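Local atomic coordinates of ABC transporter periplasmic peptide-binding protein (PDB entry 4QFP), a protein that probably binds dipeptides in the periplasm for delivery to an ABC transporter, and holds valine and threonine here. Residues Met379-Ile384 with Tyr412-Phe417; Cys34-Pro39 with Thr265-Ser270. One frame throughout, in Å; residues are numbered along the deposited sequence.

Contact 1. Residues Met379-Ile384 with Tyr412-Phe417; sequences MPVSRI and YEWNTF. With THR (threonine), chain D.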
loop_
_atom_site.group_PDB
_atom_site.type_symbol
_atom_site.label_atom_id
_atom_site.label_comp_id
_atom_site.label_asym_id
_atom_site.label_seq_id
_atom_site.Cartn_x
_atom_site.Cartn_y
_atom_site.Cartn_z
ATOM N N MET A 379 1.420 -8.866 -12.582
ATOM C CA MET A 379 1.461 -9.393 -11.232
ATOM C C MET A 379 0.960 -10.826 -11.195
ATOM O O MET A 379 -0.025 -11.180 -11.857
ATOM C CB MET A 379 0.604 -8.518 -10.319
ATOM C CG MET A 379 0.759 -7.044 -10.603
ATOM S SD MET A 379 -0.327 -6.052 -9.593
ATOM C CE MET A 379 -1.845 -6.156 -10.539
ATOM N N PRO A 380 1.628 -11.658 -10.399
ATOM C CA PRO A 380 1.334 -13.084 -10.281
ATOM C C PRO A 380 0.238 -13.402 -9.252
ATOM O O PRO A 380 -0.123 -14.566 -9.096
ATOM C CB PRO A 380 2.676 -13.655 -9.827
ATOM C CG PRO A 380 3.260 -12.548 -8.976
ATOM C CD PRO A 380 2.785 -11.252 -9.578
ATOM N N VAL A 381 -0.273 -12.391 -8.558
ATOM C CA VAL A 381 -1.278 -12.602 -7.519
ATOM C C VAL A 381 -2.448 -11.638 -7.661
ATOM O O VAL A 381 -2.328 -10.599 -8.316
ATOM C CB VAL A 381 -0.681 -12.440 -6.105
ATOM C CG1 VAL A 381 0.283 -13.569 -5.809
ATOM C CG2 VAL A 381 0.011 -11.089 -5.957
ATOM N N SER A 382 -3.577 -11.974 -7.038
ATOM C CA SER A 382 -4.738 -11.093 -7.057
ATOM C C SER A 382 -4.532 -9.913 -6.111
ATOM O O SER A 382 -4.058 -10.090 -4.981
ATOM C CB SER A 382 -6.009 -11.859 -6.682
ATOM O OG SER A 382 -7.116 -10.981 -6.577
ATOM N N ARG A 383 -4.880 -8.715 -6.578
ATOM C CA ARG A 383 -4.821 -7.500 -5.764
ATOM C C ARG A 383 -6.195 -6.851 -5.797
ATOM O O ARG A 383 -6.982 -7.099 -6.710
ATOM C CB ARG A 383 -3.814 -6.482 -6.308
ATOM C CG ARG A 383 -2.446 -7.036 -6.709
ATOM C CD ARG A 383 -1.800 -7.801 -5.574
ATOM N NE ARG A 383 -1.381 -6.957 -4.456
ATOM C CZ ARG A 383 -1.528 -7.302 -3.181
ATOM N NH1 ARG A 383 -2.114 -8.455 -2.871
ATOM N NH2 ARG A 383 -1.103 -6.497 -2.214
ATOM N N ILE A 384 -6.468 -5.986 -4.827
ATOM C CA ILE A 384 -7.763 -5.329 -4.754
ATOM C C ILE A 384 -8.067 -4.656 -6.081
ATOM O O ILE A 384 -9.182 -4.716 -6.576
ATOM C CB ILE A 384 -7.801 -4.275 -3.638
ATOM C CG1 ILE A 384 -7.642 -4.944 -2.273
ATOM C CG2 ILE A 384 -9.108 -3.491 -3.700
ATOM C CD1 ILE A 384 -7.033 -4.032 -1.221
ATOM N N TYR A 412 6.954 -12.606 -12.324
ATOM C CA TYR A 412 7.810 -13.246 -11.319
ATOM C C TYR A 412 7.046 -13.440 -10.019
ATOM O O TYR A 412 5.975 -12.876 -9.842
ATOM C CB TYR A 412 9.045 -12.394 -11.003
ATOM C CG TYR A 412 9.989 -12.195 -12.158
ATOM C CD1 TYR A 412 9.828 -11.126 -13.021
ATOM C CD2 TYR A 412 11.042 -13.069 -12.383
ATOM C CE1 TYR A 412 10.685 -10.929 -14.081
ATOM C CE2 TYR A 412 11.908 -12.884 -13.451
ATOM C CZ TYR A 412 11.718 -11.807 -14.295
ATOM O OH TYR A 412 12.562 -11.592 -15.359
ATOM N N GLU A 413 7.621 -14.201 -9.096
ATOM C CA GLU A 413 7.095 -14.270 -7.736
ATOM C C GLU A 413 6.881 -12.845 -7.237
ATOM O O GLU A 413 7.681 -11.959 -7.535
ATOM C CB GLU A 413 8.063 -15.026 -6.829
ATOM C CG GLU A 413 7.636 -15.101 -5.379
ATOM C CD GLU A 413 8.212 -13.978 -4.531
ATOM O OE1 GLU A 413 9.266 -13.423 -4.906
ATOM O OE2 GLU A 413 7.614 -13.660 -3.479
ATOM N N TRP A 414 5.801 -12.628 -6.484
ATOM C CA TRP A 414 5.313 -11.277 -6.174
ATOM C C TRP A 414 6.360 -10.316 -5.605
ATOM O O TRP A 414 6.512 -9.183 -6.100
ATOM C CB TRP A 414 4.091 -11.388 -5.260
ATOM C CG TRP A 414 3.456 -10.104 -4.765
ATOM C CD1 TRP A 414 3.166 -9.807 -3.465
ATOM C CD2 TRP A 414 2.983 -8.985 -5.541
ATOM N NE1 TRP A 414 2.567 -8.583 -3.377
ATOM C CE2 TRP A 414 2.437 -8.054 -4.631
ATOM C CE3 TRP A 414 2.987 -8.672 -6.906
ATOM C CZ2 TRP A 414 1.900 -6.828 -5.040
ATOM C CZ3 TRP A 414 2.442 -7.458 -7.313
ATOM C CH2 TRP A 414 1.907 -6.549 -6.383
ATOM N N ASN A 415 7.082 -10.743 -4.576
ATOM C CA ASN A 415 8.105 -9.872 -4.000
ATOM C C ASN A 415 9.248 -9.639 -4.978
ATOM O O ASN A 415 9.763 -8.533 -5.083
ATOM C CB ASN A 415 8.614 -10.426 -2.671
ATOM C CG ASN A 415 7.558 -10.388 -1.600
ATOM O OD1 ASN A 415 6.826 -9.410 -1.484
ATOM N ND2 ASN A 415 7.458 -11.456 -0.818
ATOM N N THR A 416 9.628 -10.675 -5.719
ATOM C CA THR A 416 10.641 -10.499 -6.748
ATOM C C THR A 416 10.151 -9.508 -7.794
ATOM O O THR A 416 10.903 -8.657 -8.248
ATOM C CB THR A 416 10.999 -11.827 -7.429
ATOM O OG1 THR A 416 11.438 -12.751 -6.438
ATOM C CG2 THR A 416 12.116 -11.621 -8.442
ATOM N N PHE A 417 8.878 -9.628 -8.162
ATOM C CA PHE A 417 8.253 -8.763 -9.148
ATOM C C PHE A 417 8.416 -7.308 -8.722
ATOM O O PHE A 417 8.939 -6.480 -9.468
ATOM C CB PHE A 417 6.767 -9.134 -9.255
ATOM C CG PHE A 417 6.024 -8.430 -10.362
ATOM C CD1 PHE A 417 6.010 -8.949 -11.645
ATOM C CD2 PHE A 417 5.297 -7.274 -10.104
ATOM C CE1 PHE A 417 5.313 -8.311 -12.664
ATOM C CE2 PHE A 417 4.594 -6.626 -11.117
ATOM C CZ PHE A 417 4.596 -7.143 -12.394
HETATM N N THR D . 0.816 -1.530 -2.507
HETATM C CA THR D . 0.548 -2.263 -3.737
HETATM C C THR D . -0.178 -3.569 -3.411
HETATM O O THR D . -0.707 -4.272 -4.290
HETATM C CB THR D . 1.851 -2.586 -4.486
HETATM O OG1 THR D . 2.764 -3.218 -3.584
HETATM C CG2 THR D . 2.491 -1.306 -5.028
HETATM O OXT THR D . -0.234 -3.956 -2.240
#

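Contact 2. Residues Cys34-Pro39 with Thr265-Ser270; sequences CAEANP and TAHPSS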
loop_
_atom_site.group_PDB
_atom_site.type_symbol
_atom_site.label_atom_id
_atom_site.label_comp_id
_atom_site.label_asym_id
_atom_site.label_seq_id
_atom_site.Cartn_x
_atom_site.Cartn_y
_atom_site.Cartn_z
ATOM N N CYS A 34 -4.981 -17.711 5.031
ATOM C CA CYS A 34 -4.258 -17.965 3.776
ATOM C C CYS A 34 -3.774 -16.661 3.171
ATOM O O CYS A 34 -4.579 -15.854 2.701
ATOM C CB CYS A 34 -5.151 -18.687 2.762
ATOM S SG CYS A 34 -4.987 -20.484 2.763
ATOM N N ALA A 35 -2.461 -16.464 3.186
ATOM C CA ALA A 35 -1.868 -15.215 2.726
ATOM C C ALA A 35 -1.224 -15.444 1.366
ATOM O O ALA A 35 -0.787 -16.551 1.079
ATOM C CB ALA A 35 -0.836 -14.734 3.726
ATOM N N GLU A 36 -1.145 -14.399 0.543
ATOM C CA GLU A 36 -0.683 -14.564 -0.836
ATOM C C GLU A 36 0.834 -14.477 -1.058
ATOM O O GLU A 36 1.317 -14.783 -2.146
ATOM C CB GLU A 36 -1.400 -13.589 -1.785
ATOM C CG GLU A 36 -0.904 -12.145 -1.722
ATOM C CD GLU A 36 -1.627 -11.326 -0.672
ATOM O OE1 GLU A 36 -2.370 -11.919 0.133
ATOM O OE2 GLU A 36 -1.474 -10.087 -0.656
ATOM N N ALA A 37 1.595 -14.063 -0.052
ATOM C CA ALA A 37 3.041 -13.955 -0.242
ATOM C C ALA A 37 3.775 -13.859 1.090
ATOM O O ALA A 37 3.152 -13.620 2.117
ATOM C CB ALA A 37 3.368 -12.743 -1.114
ATOM N N ASN A 38 5.091 -14.058 1.067
ATOM C CA ASN A 38 5.909 -13.892 2.266
ATOM C C ASN A 38 5.873 -12.446 2.715
ATOM O O ASN A 38 5.661 -11.546 1.894
ATOM C CB ASN A 38 7.375 -14.249 1.991
ATOM C CG ASN A 38 7.588 -15.713 1.716
ATOM O OD1 ASN A 38 8.191 -16.081 0.705
ATOM N ND2 ASN A 38 7.137 -16.557 2.625
ATOM N N PRO A 39 6.085 -12.207 4.017
ATOM C CA PRO A 39 6.398 -10.837 4.426
ATOM C C PRO A 39 7.843 -10.591 4.047
ATOM O O PRO A 39 8.635 -11.530 4.093
ATOM C CB PRO A 39 6.255 -10.883 5.948
ATOM C CG PRO A 39 6.550 -12.302 6.307
ATOM C CD PRO A 39 6.063 -13.143 5.156
ATOM N N THR A 265 -9.370 -16.464 3.793
ATOM C CA THR A 265 -8.537 -16.398 2.601
ATOM C C THR A 265 -8.434 -14.968 2.079
ATOM O O THR A 265 -9.436 -14.244 1.965
ATOM C CB THR A 265 -9.005 -17.365 1.488
ATOM O OG1 THR A 265 -8.072 -17.326 0.403
ATOM C CG2 THR A 265 -10.358 -16.973 0.972
ATOM N N ALA A 266 -7.201 -14.564 1.795
ATOM C CA ALA A 266 -6.920 -13.230 1.284
ATOM C C ALA A 266 -7.049 -13.171 -0.230
ATOM O O ALA A 266 -6.707 -14.118 -0.928
ATOM C CB ALA A 266 -5.524 -12.802 1.705
ATOM N N HIS A 267 -7.553 -12.047 -0.726
ATOM C CA HIS A 267 -7.610 -11.772 -2.151
ATOM C C HIS A 267 -8.179 -12.942 -2.963
ATOM O O HIS A 267 -7.549 -13.399 -3.920
ATOM C CB HIS A 267 -6.219 -11.370 -2.667
ATOM C CG HIS A 267 -5.694 -10.110 -2.057
ATOM N ND1 HIS A 267 -6.212 -8.871 -2.358
ATOM C CD2 HIS A 267 -4.707 -9.896 -1.156
ATOM C CE1 HIS A 267 -5.562 -7.944 -1.678
ATOM N NE2 HIS A 267 -4.645 -8.539 -0.938
ATOM N N PRO A 268 -9.382 -13.418 -2.589
ATOM C CA PRO A 268 -10.060 -14.488 -3.337
ATOM C C PRO A 268 -10.250 -14.110 -4.794
ATOM O O PRO A 268 -10.653 -12.986 -5.094
ATOM C CB PRO A 268 -11.434 -14.583 -2.658
ATOM C CG PRO A 268 -11.613 -13.286 -1.949
ATOM C CD PRO A 268 -10.230 -12.888 -1.506
ATOM N N SER A 269 -9.952 -15.043 -5.690
ATOM C CA SER A 269 -10.158 -14.815 -7.108
ATOM C C SER A 269 -11.560 -14.291 -7.341
ATOM O O SER A 269 -12.513 -14.731 -6.697
ATOM C CB SER A 269 -9.961 -16.104 -7.897
ATOM O OG SER A 269 -10.432 -15.942 -9.220
ATOM N N SER A 270 -11.685 -13.346 -8.262
ATOM C CA SER A 270 -12.987 -12.788 -8.583
ATOM C C SER A 270 -13.855 -13.819 -9.299
ATOM O O SER A 270 -15.065 -13.879 -9.086
ATOM C CB SER A 270 -12.832 -11.519 -9.415
ATOM O OG SER A 270 -12.004 -11.752 -10.543
HETATM O O HOH W 1 -2.532 -7.470 0.464
#

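Contact 1. Residues Met379-Ile384 with Tyr412-Phe417
Val381, Arg383, Met379 and Pro380 gather round the indole of Trp414, with no hydrogen bond crossing between the segments. The CH-pi contacts come first. Val381 CG2 lies over one face of the indole, 3.9 Å from the centroid of its five-membered ring, while Arg383 CD sits above the six-membered ring on that same face. Met379 CA lies over one face of the Phe417 ring, toward its rim, 4.2 Å from the centroid. Apolar contacts add to these: Met379 runs alongside Trp414, bringing Met379 CB to 3.7 Å from Trp414 CZ3, and its SD makes an oblique Met-aromatic contact; Pro380 CD reaches Trp414 CE3 at 3.7 Å. The indole enters this group because Trp414 CG stands anti to the backbone N (chi1 177°), and NE1 makes a weak hydrogen bond to Ser51 OG.

The polar work falls to Arg383. Arg383 NE passes 3.3 Å from Trp414 CZ2, and since the guanidinium is tilted 53° from the indole plane the two do not stack. Bends at chi2 and chi3 fold the chain back, and the bound threonine's carboxylate is gripped twice, Arg383 NE to THR O at 2.8 Å and Arg383 NH2 to THR OXT at 2.7 Å, while NH1 forms a salt bridge with Glu36 OE2. Replacing Trp414 with an alanine would probably leave Val381 CG2 and Arg383 CD without the face they pack on.

At the start of helix 414-422, Glu413 is the N-cap, its carboxylate accepting from Asn415 N and Thr416 N. An arginine held against an aromatic wall and paired with a ligand carboxylate is consistent with a dipeptide-binding pocket.

Contact 2. Residues Cys34-Pro39 with Thr265-Ser270
Glu36 reaches across to Ala266 and His267 beside the parallel pairing of strands 30-35 and 264-266. Its CB already points toward 265-270. CG takes the cramped place between the backbone N and the carbonyl carbon (chi1 77°), and a second bend at chi2 carries the chain on, so that Glu36 CD comes to 3.4 Å from His267 CD2. There the carboxylate divides its contacts. Glu36 OE1 lies at the edge of the imidazole, in its plane, 3.3 Å from His267 CD2, and also packs on Ala266 CB at 3.6 Å. Glu36 OE2 is equally near His267 CD2 but accepts from a water at 3.0 Å, and that water lies 2.8 Å from His267 NE2, bridging the two side chains. Carboxylate and ring stand almost perpendicular, 88° apart. Besides its salt bridge to Arg383, OE2 meets Ser51 OG in a hydrogen bond.

Behind this, Ala266 N donates a hydrogen bond to Cys34 O, 3.1 Å long. Cys34 and Thr265 pair in a parallel bridge with their side chains on one face of the sheet, where Arg253 of helix 250-258 packs against both; Cys34 SG forms a disulfide with Cys262.

The buried carboxylate is thus met by an arginine, a hydroxyl and a water, while Ala266 CB and the His267 ring edge lie against it without a direct hydrogen bond. Its negative charge probably helps to position Arg383 for the ligand, making Glu36 a second-shell residue of the pocket.

How the contacts relate
Both contacts are buried and their centres lie about 10 Å apart, but they join different elements. Contact 1 sets the loop after strand 372-377 against the start of helix 414-422; contact 2 joins strands 30-35 and 264-266, neighbours in the large mixed sheet. Contact 1 is chiefly aromatic and apolar, with Arg383 directing NE and NH2 at the ligand carboxylate, whereas contact 2 rests on a backbone bond, a carboxylate and a bridging water. They meet directly: the shared salt bridge brings Glu36 in, probably as second shell, behind Arg383, on which His267 also packs, and Asn415 ND2 probably bonds to Asn38 O.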